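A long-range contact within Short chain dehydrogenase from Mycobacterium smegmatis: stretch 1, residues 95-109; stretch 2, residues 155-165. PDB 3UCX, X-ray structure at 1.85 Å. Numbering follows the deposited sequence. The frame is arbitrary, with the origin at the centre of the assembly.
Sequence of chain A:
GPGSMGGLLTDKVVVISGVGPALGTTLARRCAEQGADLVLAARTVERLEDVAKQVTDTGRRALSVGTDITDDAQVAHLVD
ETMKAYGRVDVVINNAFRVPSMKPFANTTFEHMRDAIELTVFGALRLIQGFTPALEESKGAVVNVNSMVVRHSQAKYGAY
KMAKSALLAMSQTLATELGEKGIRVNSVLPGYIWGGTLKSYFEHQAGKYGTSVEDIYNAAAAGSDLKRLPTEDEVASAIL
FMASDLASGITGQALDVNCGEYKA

Stretch 1 95-109: NAFRVPSMKPFANTT
Stretch 2 (155-165) AKYGAYKMAKS

Stretch 1 is an extended loop, broken only by a 3-10 turn at Phe-105 and Ala-106; stretch 2 enters as loop and becomes helix from Gly-158, with Tyr-157 at the N-cap position. They run antiparallel: CA of Pro-104 lies 4.2 Å from CA of Lys-156, CA of Pro-100 lies 6.0 Å from CA of Tyr-160, and CA of Ala-96 lies 9.4 Å from CA of Lys-164. Together they bury 662 Å².

No clear direct hydrogen bond joins them; waters serve the open first turn of the helix, whose amides lack intrahelical acceptors. Water 1 donates to Ser-101 O (3.1 Å) and Lys-156 O (3.2 Å) and accepts from Tyr-160 N (3.1 Å). Water 2 donates to Lys-103 O (2.8 Å) and accepts from Gly-158 N (2.7 Å); water 3 donates to Lys-103 O (2.6 Å) and accepts from Ala-159 N (3.0 Å). Lys-156, at phi/psi 80/-8, adds CA-H...O contacts: its O to Met-102 CA, 3.3 Å, and its CA to Lys-103 O, 3.5 Å. Its side chain (m, t, t, t) packs CG 4.0 Å from Pro-104 CD, while the charged end leads away.

Two aromatic faces receive apolar groups. Pro-100 CB sits 3.8 Å from the centroid of the Tyr-160 ring (chi1 t, chi2 48°), a CH-pi contact suited to proline's rigid ring. Met-102 (m, m, p) folds its flexible chain to set SD 3.7 Å from the centroid of the Tyr-157 ring (chi1 m, chi2 -94°).

Buried Phe-105 (chi1 -85°, chi2 -60°) starts sideways, but its ring end reaches the helix: CZ is 3.4 Å from Gly-158 C, and CE1 is 3.8 Å from Met-162 CE (t, t, m). Glycine suits this place, since an ideal CB would clash with Phe-105 CE2 at 2.6 Å. Small Ala-159 sets CB 4.1 Å from Thr-108 CG2 (chi1 m); Thr-108 OG1 donates to Pro-104 O (2.8 Å), bracing the turn.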

# COMPACT_ATOMS: atom_id res chain seq x y z
N ASN A 95 -8.72 9.44 -20.72
CA ASN A 95 -7.28 9.64 -20.93
C ASN A 95 -6.87 10.87 -20.18
O ASN A 95 -7.64 11.84 -20.11
CB ASN A 95 -6.93 9.76 -22.38
CG ASN A 95 -5.44 9.93 -22.61
OD1 ASN A 95 -4.62 9.46 -21.83
ND2 ASN A 95 -5.09 10.66 -23.62
N ALA A 96 -5.65 10.82 -19.61
CA ALA A 96 -5.11 11.92 -18.79
C ALA A 96 -4.56 12.99 -19.72
O ALA A 96 -3.45 12.85 -20.24
CB ALA A 96 -4.02 11.41 -17.85
N PHE A 97 -5.33 14.04 -19.96
CA PHE A 97 -4.91 15.08 -20.92
C PHE A 97 -4.27 16.29 -20.22
O PHE A 97 -3.22 16.77 -20.64
CB PHE A 97 -6.10 15.53 -21.79
N ARG A 98 -4.91 16.77 -19.14
CA ARG A 98 -4.51 18.01 -18.46
C ARG A 98 -3.00 18.05 -18.16
O ARG A 98 -2.42 17.08 -17.65
CB ARG A 98 -5.33 18.21 -17.18
N VAL A 99 -2.37 19.18 -18.49
CA VAL A 99 -0.92 19.36 -18.32
C VAL A 99 -0.63 19.86 -16.90
O VAL A 99 -1.11 20.92 -16.52
CB VAL A 99 -0.34 20.36 -19.35
N PRO A 100 0.12 19.08 -16.11
CA PRO A 100 0.40 19.50 -14.74
C PRO A 100 1.42 20.63 -14.68
O PRO A 100 2.37 20.65 -15.48
CB PRO A 100 0.99 18.24 -14.12
CG PRO A 100 1.66 17.54 -15.25
CD PRO A 100 0.78 17.80 -16.44
N SER A 101 1.23 21.55 -13.75
CA SER A 101 2.26 22.53 -13.42
C SER A 101 3.00 22.13 -12.13
O SER A 101 2.39 21.96 -11.08
CB SER A 101 1.65 23.92 -13.26
OG SER A 101 0.71 23.91 -12.21
N MET A 102 4.31 21.93 -12.23
CA MET A 102 5.14 21.71 -11.07
C MET A 102 5.17 22.98 -10.19
O MET A 102 5.90 23.86 -10.52
CB MET A 102 6.57 21.41 -11.53
CG MET A 102 6.78 20.15 -12.36
SD MET A 102 6.15 18.68 -11.55
CE MET A 102 4.39 18.77 -11.95
N LYS A 103 4.35 23.11 -9.15
CA LYS A 103 4.47 24.21 -8.16
C LYS A 103 4.27 23.62 -6.75
O LYS A 103 3.43 22.73 -6.56
CB LYS A 103 3.48 25.40 -8.39
CG LYS A 103 3.84 26.41 -9.51
CD LYS A 103 3.20 27.80 -9.38
CE LYS A 103 1.72 27.93 -9.80
NZ LYS A 103 1.02 29.26 -9.53
N PRO A 104 5.06 24.09 -5.76
CA PRO A 104 4.73 23.72 -4.38
C PRO A 104 3.33 24.19 -4.05
O PRO A 104 2.82 25.14 -4.66
CB PRO A 104 5.75 24.46 -3.53
CG PRO A 104 6.48 25.40 -4.43
CD PRO A 104 6.13 25.10 -5.86
N PHE A 105 2.69 23.54 -3.09
CA PHE A 105 1.35 23.95 -2.73
C PHE A 105 1.32 25.43 -2.36
O PHE A 105 0.37 26.13 -2.71
CB PHE A 105 0.80 23.10 -1.56
CG PHE A 105 0.17 21.81 -1.98
CD1 PHE A 105 -0.91 21.80 -2.84
CD2 PHE A 105 0.60 20.61 -1.45
CE1 PHE A 105 -1.51 20.60 -3.22
CE2 PHE A 105 -0.00 19.41 -1.83
CZ PHE A 105 -1.07 19.42 -2.68
N ALA A 106 2.36 25.91 -1.71
CA ALA A 106 2.41 27.32 -1.24
C ALA A 106 2.21 28.32 -2.38
O ALA A 106 1.75 29.44 -2.16
CB ALA A 106 3.72 27.59 -0.52
N ASN A 107 2.57 27.91 -3.59
CA ASN A 107 2.47 28.80 -4.75
C ASN A 107 1.43 28.38 -5.77
O ASN A 107 1.38 28.93 -6.88
CB ASN A 107 3.84 28.93 -5.40
CG ASN A 107 4.83 29.59 -4.46
OD1 ASN A 107 4.46 30.46 -3.71
ND2 ASN A 107 6.07 29.17 -4.49
N THR A 108 0.58 27.43 -5.39
CA THR A 108 -0.46 26.93 -6.26
C THR A 108 -1.77 27.63 -5.92
O THR A 108 -2.17 27.67 -4.76
CB THR A 108 -0.62 25.41 -6.05
OG1 THR A 108 0.63 24.77 -6.29
CG2 THR A 108 -1.67 24.81 -7.01
N THR A 109 -2.45 28.18 -6.92
CA THR A 109 -3.73 28.83 -6.67
C THR A 109 -4.84 27.80 -6.40
O THR A 109 -4.86 26.73 -7.00
CB THR A 109 -4.19 29.74 -7.83
OG1 THR A 109 -4.59 28.93 -8.94
CG2 THR A 109 -3.06 30.73 -8.26
N ALA A 155 8.28 16.91 -4.10
CA ALA A 155 7.94 18.31 -4.05
C ALA A 155 7.51 18.79 -5.44
O ALA A 155 8.02 18.29 -6.45
CB ALA A 155 9.12 19.14 -3.53
N LYS A 156 6.55 19.69 -5.45
CA LYS A 156 6.00 20.35 -6.63
C LYS A 156 4.98 19.53 -7.42
O LYS A 156 4.36 20.07 -8.32
CB LYS A 156 7.09 20.90 -7.55
CG LYS A 156 8.08 21.80 -6.82
CD LYS A 156 8.80 22.74 -7.77
CE LYS A 156 9.88 23.50 -7.02
NZ LYS A 156 10.66 24.48 -7.85
N TYR A 157 4.81 18.25 -7.08
CA TYR A 157 3.81 17.42 -7.73
C TYR A 157 2.47 17.41 -7.00
O TYR A 157 1.60 16.61 -7.35
CB TYR A 157 4.33 15.97 -7.82
CG TYR A 157 5.45 15.74 -8.80
CD1 TYR A 157 5.18 15.33 -10.10
CD2 TYR A 157 6.78 15.90 -8.43
CE1 TYR A 157 6.21 15.09 -11.00
CE2 TYR A 157 7.81 15.66 -9.32
CZ TYR A 157 7.51 15.25 -10.60
OH TYR A 157 8.52 15.01 -11.50
N GLY A 158 2.29 18.27 -5.99
CA GLY A 158 1.12 18.20 -5.11
C GLY A 158 -0.25 18.32 -5.76
O GLY A 158 -1.13 17.50 -5.48
N ALA A 159 -0.47 19.33 -6.60
CA ALA A 159 -1.80 19.51 -7.18
C ALA A 159 -2.14 18.30 -8.04
O ALA A 159 -3.27 17.82 -8.02
CB ALA A 159 -1.89 20.80 -8.01
N TYR A 160 -1.14 17.83 -8.78
CA TYR A 160 -1.30 16.69 -9.68
C TYR A 160 -1.56 15.40 -8.89
O TYR A 160 -2.49 14.65 -9.20
CB TYR A 160 -0.04 16.56 -10.55
CG TYR A 160 -0.17 15.68 -11.76
CD1 TYR A 160 -1.25 15.81 -12.62
CD2 TYR A 160 0.82 14.78 -12.11
CE1 TYR A 160 -1.35 15.02 -13.76
CE2 TYR A 160 0.71 13.99 -13.24
CZ TYR A 160 -0.38 14.11 -14.05
OH TYR A 160 -0.52 13.36 -15.20
N LYS A 161 -0.75 15.15 -7.87
CA LYS A 161 -0.99 14.00 -6.98
C LYS A 161 -2.38 14.05 -6.30
O LYS A 161 -3.05 13.01 -6.17
CB LYS A 161 0.11 13.88 -5.93
CG LYS A 161 -0.01 12.68 -4.96
CD LYS A 161 1.01 12.83 -3.85
CE LYS A 161 1.01 11.76 -2.76
NZ LYS A 161 1.22 10.45 -3.37
N MET A 162 -2.79 15.24 -5.87
CA MET A 162 -4.08 15.38 -5.19
C MET A 162 -5.24 14.97 -6.10
O MET A 162 -6.09 14.17 -5.71
CB MET A 162 -4.31 16.80 -4.69
CG MET A 162 -5.75 17.07 -4.20
SD MET A 162 -6.10 18.83 -4.06
CE MET A 162 -4.98 19.20 -2.71
N ALA A 163 -5.26 15.52 -7.31
CA ALA A 163 -6.33 15.24 -8.27
C ALA A 163 -6.31 13.78 -8.70
O ALA A 163 -7.36 13.10 -8.78
CB ALA A 163 -6.20 16.16 -9.47
N LYS A 164 -5.12 13.30 -9.02
CA LYS A 164 -4.97 11.91 -9.44
C LYS A 164 -5.35 10.91 -8.33
O LYS A 164 -5.91 9.85 -8.62
CB LYS A 164 -3.58 11.66 -9.98
CG LYS A 164 -3.37 12.34 -11.35
CD LYS A 164 -4.06 11.56 -12.45
CE LYS A 164 -3.50 11.80 -13.83
NZ LYS A 164 -4.26 12.85 -14.55
N SER A 165 -5.03 11.25 -7.09
CA SER A 165 -5.37 10.43 -5.94
C SER A 165 -6.87 10.40 -5.71
O SER A 165 -7.43 9.35 -5.42
CB SER A 165 -4.66 10.94 -4.70
OG SER A 165 -3.24 10.72 -4.86
O HOH W 1 1.42 19.56 -9.36
O HOH W 2 3.11 20.60 -4.84
O HOH W 3 1.10 21.81 -7.21